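Local coordinates for insecticidal crystal protein Cry35Ab1 (Bacillus thuringiensis, PDB 4JP0), which forms one component of a binary insecticidal toxin, alongside Cry34Ab1, that is active on the western corn rootworm and probably targets the larval midgut epithelium, at residues Tyr18-Leu23 against Asp41-Trp47; Asp26-Val30 against Lys76-Ser80; Tyr62-Cys67 against Lys193-Lys198. Where two conformers were deposited one is given. Residues are numbered along the deposited sequence.

Interaction 1. Residues Tyr18-Leu23 against Asp41-Trp47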
loop_
_atom_site.group_PDB
_atom_site.type_symbol
_atom_site.label_atom_id
_atom_site.label_comp_id
_atom_site.label_asym_id
_atom_site.label_seq_id
_atom_site.Cartn_x
_atom_site.Cartn_y
_atom_site.Cartn_z
ATOM N N TYR A 18 23.050 21.789 16.888
ATOM C CA TYR A 18 21.913 20.991 16.414
ATOM C C TYR A 18 21.409 21.400 15.031
ATOM O O TYR A 18 21.269 22.594 14.732
ATOM C CB TYR A 18 20.752 21.125 17.393
ATOM C CG TYR A 18 21.043 20.409 18.707
ATOM C CD1 TYR A 18 21.911 20.948 19.660
ATOM C CD2 TYR A 18 20.435 19.206 18.997
ATOM C CE1 TYR A 18 22.175 20.263 20.894
ATOM C CE2 TYR A 18 20.683 18.520 20.213
ATOM C CZ TYR A 18 21.560 19.065 21.143
ATOM O OH TYR A 18 21.804 18.389 22.321
ATOM N N ALA A 19 21.078 20.398 14.220
ATOM C CA ALA A 19 20.540 20.658 12.899
ATOM C C ALA A 19 19.200 21.373 13.085
ATOM O O ALA A 19 18.360 20.944 13.918
ATOM C CB ALA A 19 20.344 19.330 12.150
ATOM N N ALA A 20 18.970 22.423 12.297
ATOM C CA ALA A 20 17.807 23.294 12.525
ATOM C C ALA A 20 17.286 23.951 11.255
ATOM O O ALA A 20 18.049 24.218 10.347
ATOM C CB ALA A 20 18.222 24.402 13.487
ATOM N N THR A 21 15.982 24.231 11.194
ATOM C CA THR A 21 15.451 25.073 10.120
ATOM C C THR A 21 14.788 26.279 10.766
ATOM O O THR A 21 14.400 26.210 11.949
ATOM C CB THR A 21 14.370 24.358 9.284
ATOM O OG1 THR A 21 13.481 23.665 10.144
ATOM C CG2 THR A 21 14.946 23.291 8.420
ATOM N N TYR A 22 14.601 27.353 9.986
ATOM C CA TYR A 22 13.911 28.549 10.486
ATOM C C TYR A 22 12.422 28.194 10.445
ATOM O O TYR A 22 11.964 27.675 9.446
ATOM C CB TYR A 22 14.137 29.765 9.559
ATOM C CG TYR A 22 15.476 30.474 9.629
ATOM C CD1 TYR A 22 15.571 31.861 9.394
ATOM C CD2 TYR A 22 16.642 29.788 9.883
ATOM C CE1 TYR A 22 16.791 32.516 9.438
ATOM C CE2 TYR A 22 17.872 30.457 9.941
ATOM C CZ TYR A 22 17.929 31.806 9.718
ATOM O OH TYR A 22 19.143 32.450 9.774
ATOM N N LEU A 23 11.672 28.460 11.504
ATOM C CA LEU A 23 10.265 28.062 11.536
ATOM C C LEU A 23 9.362 28.813 10.581
ATOM O O LEU A 23 8.340 28.285 10.141
ATOM C CB LEU A 23 9.669 28.306 12.936
ATOM C CG LEU A 23 9.956 27.316 14.032
ATOM C CD1 LEU A 23 9.364 27.815 15.331
ATOM C CD2 LEU A 23 9.404 25.916 13.674
ATOM N N ASP A 41 14.141 29.728 19.794
ATOM C CA ASP A 41 12.704 29.511 19.660
ATOM C C ASP A 41 12.149 29.839 18.264
ATOM O O ASP A 41 11.017 29.514 17.968
ATOM C CB ASP A 41 11.952 30.273 20.752
ATOM C CG ASP A 41 12.150 29.659 22.127
ATOM O OD1 ASP A 41 11.889 30.364 23.128
ATOM O OD2 ASP A 41 12.561 28.489 22.310
ATOM N N ASP A 42 12.941 30.457 17.404
ATOM C CA ASP A 42 12.521 30.724 16.010
ATOM C C ASP A 42 12.961 29.615 15.047
ATOM O O ASP A 42 12.794 29.716 13.815
ATOM C CB ASP A 42 13.120 32.038 15.527
ATOM C CG ASP A 42 12.630 33.235 16.327
ATOM O OD1 ASP A 42 11.437 33.308 16.664
ATOM O OD2 ASP A 42 13.377 34.165 16.640
ATOM N N TYR A 43 13.535 28.560 15.598
ATOM C CA TYR A 43 13.969 27.444 14.754
ATOM C C TYR A 43 13.274 26.157 15.149
ATOM O O TYR A 43 12.828 26.011 16.285
ATOM C CB TYR A 43 15.456 27.195 14.934
ATOM C CG TYR A 43 16.315 28.303 14.389
ATOM C CD1 TYR A 43 16.480 29.485 15.101
ATOM C CD2 TYR A 43 16.918 28.190 13.132
ATOM C CE1 TYR A 43 17.263 30.526 14.603
ATOM C CE2 TYR A 43 17.719 29.248 12.615
ATOM C CZ TYR A 43 17.883 30.400 13.369
ATOM O OH TYR A 43 18.654 31.448 12.894
ATOM N N ASN A 44 13.248 25.211 14.221
ATOM C CA ASN A 44 12.824 23.862 14.521
ATOM C C ASN A 44 14.048 22.956 14.627
ATOM O O ASN A 44 14.870 22.962 13.715
ATOM C CB ASN A 44 11.966 23.291 13.391
ATOM C CG ASN A 44 11.690 21.815 13.591
ATOM O OD1 ASN A 44 11.209 21.431 14.638
ATOM N ND2 ASN A 44 12.082 20.964 12.614
ATOM N N LEU A 45 14.151 22.180 15.706
ATOM C CA LEU A 45 15.224 21.185 15.849
ATOM C C LEU A 45 14.706 19.748 15.821
ATOM O O LEU A 45 15.479 18.821 16.084
ATOM C CB LEU A 45 15.945 21.359 17.200
ATOM C CG LEU A 45 16.394 22.756 17.617
ATOM C CD1 LEU A 45 17.181 22.753 18.936
ATOM C CD2 LEU A 45 17.208 23.349 16.520
ATOM N N LYS A 46 13.427 19.557 15.481
ATOM C CA LYS A 46 12.778 18.250 15.638
ATOM C C LYS A 46 12.618 17.589 14.299
ATOM O O LYS A 46 12.050 18.191 13.402
ATOM C CB LYS A 46 11.397 18.392 16.283
ATOM C CG LYS A 46 11.452 18.809 17.765
ATOM C CD LYS A 46 10.058 18.885 18.376
ATOM C CE LYS A 46 10.112 19.466 19.792
ATOM N NZ LYS A 46 8.796 19.343 20.500
ATOM N N TRP A 47 13.076 16.338 14.221
ATOM C CA TRP A 47 13.095 15.592 12.973
ATOM C C TRP A 47 12.415 14.227 13.154
ATOM O O TRP A 47 12.541 13.598 14.219
ATOM C CB TRP A 47 14.552 15.407 12.476
ATOM C CG TRP A 47 15.231 16.682 12.424
ATOM C CD1 TRP A 47 16.209 17.137 13.273
ATOM C CD2 TRP A 47 14.962 17.736 11.509
ATOM N NE1 TRP A 47 16.563 18.416 12.920
ATOM C CE2 TRP A 47 15.787 18.819 11.862
ATOM C CE3 TRP A 47 14.061 17.894 10.431
ATOM C CZ2 TRP A 47 15.757 20.053 11.170
ATOM C CZ3 TRP A 47 14.040 19.118 9.732
ATOM C CH2 TRP A 47 14.900 20.165 10.105
HETATM O O HOH W 1 18.142 18.859 15.734
#

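Interaction 2. Residues Asp26-Val30 against Lys76-Ser80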
loop_
_atom_site.group_PDB
_atom_site.type_symbol
_atom_site.label_atom_id
_atom_site.label_comp_id
_atom_site.label_asym_id
_atom_site.label_seq_id
_atom_site.Cartn_x
_atom_site.Cartn_y
_atom_site.Cartn_z
ATOM N N ASP A 26 9.091 28.386 5.000
ATOM C CA ASP A 26 8.783 27.002 4.662
ATOM C C ASP A 26 9.907 26.273 3.885
ATOM O O ASP A 26 10.088 25.084 4.080
ATOM C CB ASP A 26 7.469 26.898 3.907
ATOM C CG ASP A 26 6.256 26.769 4.840
ATOM O OD1 ASP A 26 6.365 26.956 6.076
ATOM O OD2 ASP A 26 5.139 26.467 4.402
ATOM N N ASP A 27 10.654 26.965 3.024
ATOM C CA ASP A 27 11.712 26.284 2.242
ATOM C C ASP A 27 13.098 26.432 2.840
ATOM O O ASP A 27 14.133 26.381 2.131
ATOM C CB ASP A 27 11.763 26.858 0.841
ATOM C CG ASP A 27 10.445 26.732 0.138
ATOM O OD1 ASP A 27 9.988 25.581 0.003
ATOM O OD2 ASP A 27 9.788 27.723 -0.277
ATOM N N SER A 28 13.108 26.652 4.139
ATOM C CA SER A 28 14.333 26.872 4.884
ATOM C C SER A 28 15.467 25.923 4.580
ATOM O O SER A 28 15.265 24.696 4.479
ATOM C CB SER A 28 14.027 26.694 6.376
ATOM O OG SER A 28 15.146 27.070 7.156
ATOM N N GLY A 29 16.682 26.483 4.534
ATOM C CA GLY A 29 17.885 25.667 4.531
ATOM C C GLY A 29 18.045 25.074 5.922
ATOM O O GLY A 29 17.445 25.551 6.891
ATOM N N VAL A 30 18.860 24.032 6.036
ATOM C CA VAL A 30 19.192 23.427 7.313
ATOM C C VAL A 30 20.557 23.964 7.752
ATOM O O VAL A 30 21.507 23.960 6.976
ATOM C CB VAL A 30 19.278 21.900 7.199
ATOM C CG1 VAL A 30 19.661 21.286 8.566
ATOM C CG2 VAL A 30 17.953 21.346 6.726
ATOM N N LYS A 76 24.263 21.384 -0.396
ATOM C CA LYS A 76 23.652 22.059 0.744
ATOM C C LYS A 76 22.360 21.330 1.041
ATOM O O LYS A 76 21.857 20.613 0.172
ATOM C CB LYS A 76 23.384 23.523 0.395
ATOM C CG LYS A 76 24.663 24.302 0.099
ATOM C CD LYS A 76 24.427 25.598 -0.656
ATOM C CE LYS A 76 24.330 25.440 -2.167
ATOM N NZ LYS A 76 25.643 25.217 -2.830
ATOM N N ILE A 77 21.813 21.501 2.247
ATOM C CA ILE A 77 20.583 20.828 2.593
ATOM C C ILE A 77 19.542 21.881 2.902
ATOM O O ILE A 77 19.820 22.839 3.640
ATOM C CB ILE A 77 20.720 19.966 3.890
ATOM C CG1 ILE A 77 21.892 18.980 3.815
ATOM C CG2 ILE A 77 19.407 19.259 4.121
ATOM C CD1 ILE A 77 21.889 18.153 2.565
ATOM N N ASN A 78 18.356 21.707 2.346
ATOM C CA ASN A 78 17.228 22.503 2.737
ATOM C C ASN A 78 16.058 21.550 2.927
ATOM O O ASN A 78 16.247 20.328 2.868
ATOM C CB ASN A 78 16.919 23.611 1.682
ATOM C CG ASN A 78 16.335 23.049 0.422
ATOM O OD1 ASN A 78 16.268 21.838 0.249
ATOM N ND2 ASN A 78 15.875 23.928 -0.473
ATOM N N VAL A 79 14.877 22.070 3.268
ATOM C CA VAL A 79 13.721 21.188 3.310
ATOM C C VAL A 79 12.844 21.495 2.112
ATOM O O VAL A 79 12.614 22.686 1.788
ATOM C CB VAL A 79 12.912 21.252 4.637
ATOM C CG1 VAL A 79 13.655 20.550 5.764
ATOM C CG2 VAL A 79 12.519 22.754 5.028
ATOM N N SER A 80 12.388 20.432 1.432
ATOM C CA SER A 80 11.528 20.610 0.266
ATOM C C SER A 80 10.383 19.610 0.310
ATOM O O SER A 80 10.431 18.611 1.031
ATOM C CB SER A 80 12.301 20.367 -1.044
ATOM O OG SER A 80 13.443 21.188 -1.178
HETATM O O HOH W 2 22.810 23.101 4.447
#

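Interaction 3. Residues Tyr62-Cys67 against Lys193-Lys198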
loop_
_atom_site.group_PDB
_atom_site.type_symbol
_atom_site.label_atom_id
_atom_site.label_comp_id
_atom_site.label_asym_id
_atom_site.label_seq_id
_atom_site.Cartn_x
_atom_site.Cartn_y
_atom_site.Cartn_z
ATOM N N TYR A 62 9.647 17.981 11.670
ATOM C CA TYR A 62 8.500 17.525 12.453
ATOM C C TYR A 62 7.542 18.643 12.791
ATOM O O TYR A 62 7.811 19.437 13.672
ATOM C CB TYR A 62 8.967 16.791 13.718
ATOM C CG TYR A 62 7.828 16.230 14.553
ATOM C CD1 TYR A 62 7.133 15.108 14.136
ATOM C CD2 TYR A 62 7.442 16.843 15.737
ATOM C CE1 TYR A 62 6.088 14.587 14.903
ATOM C CE2 TYR A 62 6.422 16.342 16.499
ATOM C CZ TYR A 62 5.729 15.233 16.081
ATOM O OH TYR A 62 4.726 14.706 16.865
ATOM N N ALA A 63 6.434 18.721 12.051
ATOM C CA ALA A 63 5.401 19.730 12.281
ATOM C C ALA A 63 5.984 21.136 12.183
ATOM O O ALA A 63 5.581 22.063 12.922
ATOM C CB ALA A 63 4.755 19.545 13.635
ATOM N N ALA A 64 6.968 21.275 11.299
ATOM C CA ALA A 64 7.493 22.583 10.957
ATOM C C ALA A 64 7.746 22.592 9.451
ATOM O O ALA A 64 7.895 21.525 8.853
ATOM C CB ALA A 64 8.762 22.858 11.689
ATOM N N ASN A 65 7.821 23.776 8.859
ATOM C CA ASN A 65 8.045 23.905 7.403
ATOM C C ASN A 65 7.115 23.027 6.586
ATOM O O ASN A 65 7.516 22.484 5.571
ATOM C CB ASN A 65 9.514 23.564 7.052
ATOM C CG ASN A 65 10.505 24.162 8.038
ATOM O OD1 ASN A 65 11.075 23.452 8.875
ATOM N ND2 ASN A 65 10.733 25.471 7.924
ATOM N N ASN A 66 5.861 22.915 7.019
ATOM C CA ASN A 66 4.874 22.101 6.301
ATOM C C ASN A 66 5.300 20.641 6.124
ATOM O O ASN A 66 4.891 19.958 5.152
ATOM C CB ASN A 66 4.497 22.767 4.942
ATOM C CG ASN A 66 3.122 22.367 4.452
ATOM O OD1 ASN A 66 2.185 22.191 5.241
ATOM N ND2 ASN A 66 2.996 22.189 3.143
ATOM N N CYS A 67 6.099 20.146 7.074
ATOM C CA CYS A 67 6.558 18.769 7.045
ATOM C C CYS A 67 7.299 18.471 5.744
ATOM O O CYS A 67 7.166 17.398 5.198
ATOM C CB CYS A 67 5.398 17.778 7.254
ATOM S SG CYS A 67 4.720 17.914 8.921
ATOM N N LYS A 193 -0.746 19.447 7.239
ATOM C CA LYS A 193 0.387 18.556 7.317
ATOM C C LYS A 193 0.948 18.511 8.736
ATOM O O LYS A 193 1.349 17.464 9.209
ATOM C CB LYS A 193 1.451 18.977 6.295
ATOM C CG LYS A 193 1.208 18.336 4.888
ATOM C CD LYS A 193 2.093 18.899 3.826
ATOM C CE LYS A 193 1.813 18.192 2.468
ATOM N NZ LYS A 193 2.347 16.835 2.526
ATOM N N ASN A 194 1.003 19.649 9.409
ATOM C CA ASN A 194 1.599 19.661 10.744
ATOM C C ASN A 194 0.751 18.882 11.721
ATOM O O ASN A 194 1.276 18.132 12.528
ATOM C CB ASN A 194 1.903 21.097 11.236
ATOM C CG ASN A 194 2.997 21.775 10.404
ATOM O OD1 ASN A 194 3.767 21.098 9.727
ATOM N ND2 ASN A 194 3.032 23.122 10.402
ATOM N N THR A 195 -0.567 19.012 11.608
ATOM C CA THR A 195 -1.448 18.285 12.486
ATOM C C THR A 195 -1.413 16.794 12.152
ATOM O O THR A 195 -1.484 15.943 13.040
ATOM C CB THR A 195 -2.876 18.794 12.359
ATOM O OG1 THR A 195 -2.896 20.194 12.664
ATOM C CG2 THR A 195 -3.739 18.182 13.454
ATOM N N GLN A 196 -1.307 16.508 10.858
ATOM C CA GLN A 196 -1.158 15.155 10.364
ATOM C C GLN A 196 0.012 14.380 11.009
ATOM O O GLN A 196 -0.150 13.272 11.543
ATOM C CB GLN A 196 -0.969 15.202 8.837
ATOM C CG GLN A 196 -0.982 13.829 8.197
ATOM C CD GLN A 196 -0.603 13.853 6.741
ATOM O OE1 GLN A 196 0.425 14.428 6.387
ATOM N NE2 GLN A 196 -1.426 13.224 5.882
ATOM N N ILE A 197 1.202 14.949 10.940
ATOM C CA ILE A 197 2.339 14.247 11.491
ATOM C C ILE A 197 2.274 14.111 13.036
ATOM O O ILE A 197 2.860 13.201 13.593
ATOM C CB ILE A 197 3.671 14.886 11.026
ATOM C CG1 ILE A 197 4.798 13.843 11.131
ATOM C CG2 ILE A 197 3.988 16.138 11.864
ATOM C CD1 ILE A 197 6.022 14.191 10.299
ATOM N N LYS A 198 1.599 15.041 13.713
ATOM C CA LYS A 198 1.501 14.995 15.161
ATOM C C LYS A 198 0.488 13.989 15.665
ATOM O O LYS A 198 0.648 13.455 16.773
ATOM C CB LYS A 198 1.155 16.395 15.716
ATOM C CG LYS A 198 2.364 17.260 15.746
ATOM C CD LYS A 198 2.044 18.729 16.004
ATOM C CE LYS A 198 1.646 18.999 17.410
ATOM N NZ LYS A 198 0.797 20.240 17.458
HETATM O O HOH W 3 3.590 12.087 16.044
HETATM O O HOH W 4 4.628 24.885 8.788
HETATM O O HOH W 5 -0.608 21.664 5.004
HETATM O O HOH W 6 4.334 15.923 4.703
#

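Interaction 1. Residues Tyr18-Leu23 against Asp41-Trp47
Trp47 lays the edge of its indole along strand 18-22: CH2 touches Thr21 CG2 at 3.6 Å, CZ2 lies 4.1 Å from Ala20 CA, and NE1 donates a hydrogen bond of 3.3 Å to Ala19 O. A large ring thus meets a strand edge-on and gives its polar nitrogen a carbonyl partner, while the Trp70 ring meets it edge-to-face. Water 1 lies 2.8 Å from Ala19 O and 2.7 Å from Leu45 O, within donating distance of each.

Further along, the two segments form an antiparallel ladder. Thr21 and Asn44 are a hydrogen-bonded pair, with Thr21 N 3.0 Å from Asn44 O and Asn44 N 2.7 Å from Thr21 O; Leu23 N extends the zipper to Asp42 O at 2.9 Å. Strand 18-22 pairs antiparallel with both 31-33 and 43-52, pairing that belongs to the ricin B-type beta-trefoil, and Leu45-Trp47 probably corresponds to the QxW signature of that fold, with leucine in the glutamine position.

Asn44 shapes the turn into Trp47: its OD1 accepts from Lys46 N at 3.0 Å, an Asx turn, and its ND2 returns a bond to Lys46 O at 2.9 Å. Leu45 CD2 then presses on Ala20 CB at 3.4 Å and its CD1 approaches Tyr18 CB at 4.2 Å. Tyr43 and Tyr22 are a non-hydrogen-bonded pair whose CB atoms diverge, yet their rings come together as an offset edge-to-face pair, Tyr43 supplying the edge, with centroids 4.6 Å apart and planes at 75°. Thr21 OG1, meanwhile, bonds to Asn65 OD1.

Interaction 2. Residues Asp26-Val30 against Lys76-Ser80
A loop can borrow the edge of a strand through very few bonds. Residues 26-30 run opposite to strand 76-80 and meet it at a single bridge, Gly29 with Asn78, flanked by Val79 N to Ser28 O at 2.9 Å and Val30 N to Ile77 O at 2.8 Å. Val30, in the t rotamer, sets CG2 against Ile77 CG2 at 3.6 Å, while the m,m rotamer of Ile77 carries its far end away from the loop, to Leu123 and Val72. Val79, in m, places CG2 3.5 Å from Asp26 O. Asn78 CB rests 3.6 Å from Gly29 CA, and its p rotamer places OD1 to accept from Asn71 ND2 on the neighbouring strand. Ser28, in t, donates from OG to Gly29 O at 2.8 Å and also bonds to Tyr22 N. Within this beta-trefoil, direct polar bonding between loop and strand is therefore entirely main-chain, with methyls adding apolar contact, and Val79 O is buried here without a partner in the model.

Interaction 3. Residues Tyr62-Cys67 against Lys193-Lys198
This is a loop-to-helix contact between two parts of the toxin: the loop 62-67, which links strands 56-61 and 69-73 of the ricin-type beta-trefoil, and helix 193-199 of the insecticidal crystal toxin (P42) region. It illustrates how an interface can combine an apolar plug with a solvent-bridged border. The plug is Ile197, whose CG2 fits among Cys67 SG at 3.5 Å, Ala63 CB at 3.9 Å and Tyr62 CE1 at 4.0 Å.

Ala63, Asn65, Asn66 and Cys67 all have left-handed backbone angles, which curl the loop tightly, and a bond from Cys67 N to Ala64 O, 2.9 Å, closes the turn that presents the cysteine to the helix. Beside the plug, Asn194 OD1 lies over the loop backbone, 3.3 Å from Ala63 C and 3.7 Å from Asn66 CA, and Lys198 CD packs on Ala63 CB at 3.7 Å. Lys193 runs along the loop, its CD 3.3 Å from Asn66 O.

Clear polar links across the contact run through water. Water 4 accepts from Asn66 N and Asn194 ND2, both at 2.9 Å; water 5 joins Asn66 OD1, 2.9 Å, to Lys193 N, 3.2 Å; water 6 joins Cys67 O, 3.2 Å, to Lys193 NZ, 3.1 Å; and water 3 joins Tyr62 OH, 3.0 Å, to Ile197 O, 2.8 Å.

Around this interface, Ile197 also touches Phe50 of strand 43-52, Tyr62 pairs its backbone with Lys46 of the same strand, and Gln196 bonds to Tyr203 of strand 202-221.

The three contacts form a compact cluster on the same side of the chain's centre. The centres of interactions 1 and 2 are about 11 Å apart. Those of interactions 1 and 3 are about 13 Å apart, and those of interactions 2 and 3 about 15 Å. Along the chain, interaction 1 closes before interaction 3 opens, whereas interaction 2 crosses both, its loop lying between the strands of interaction 1. Asn65, in the loop of interaction 3, ties them together: its side chain bonds to Thr21 and Tyr22 and packs on Asp26, Ser28 and Val79. Interactions 1 and 2 are internal to the beta-trefoil, while through interaction 3 a trefoil loop abuts the elongated insecticidal crystal toxin (P42) region.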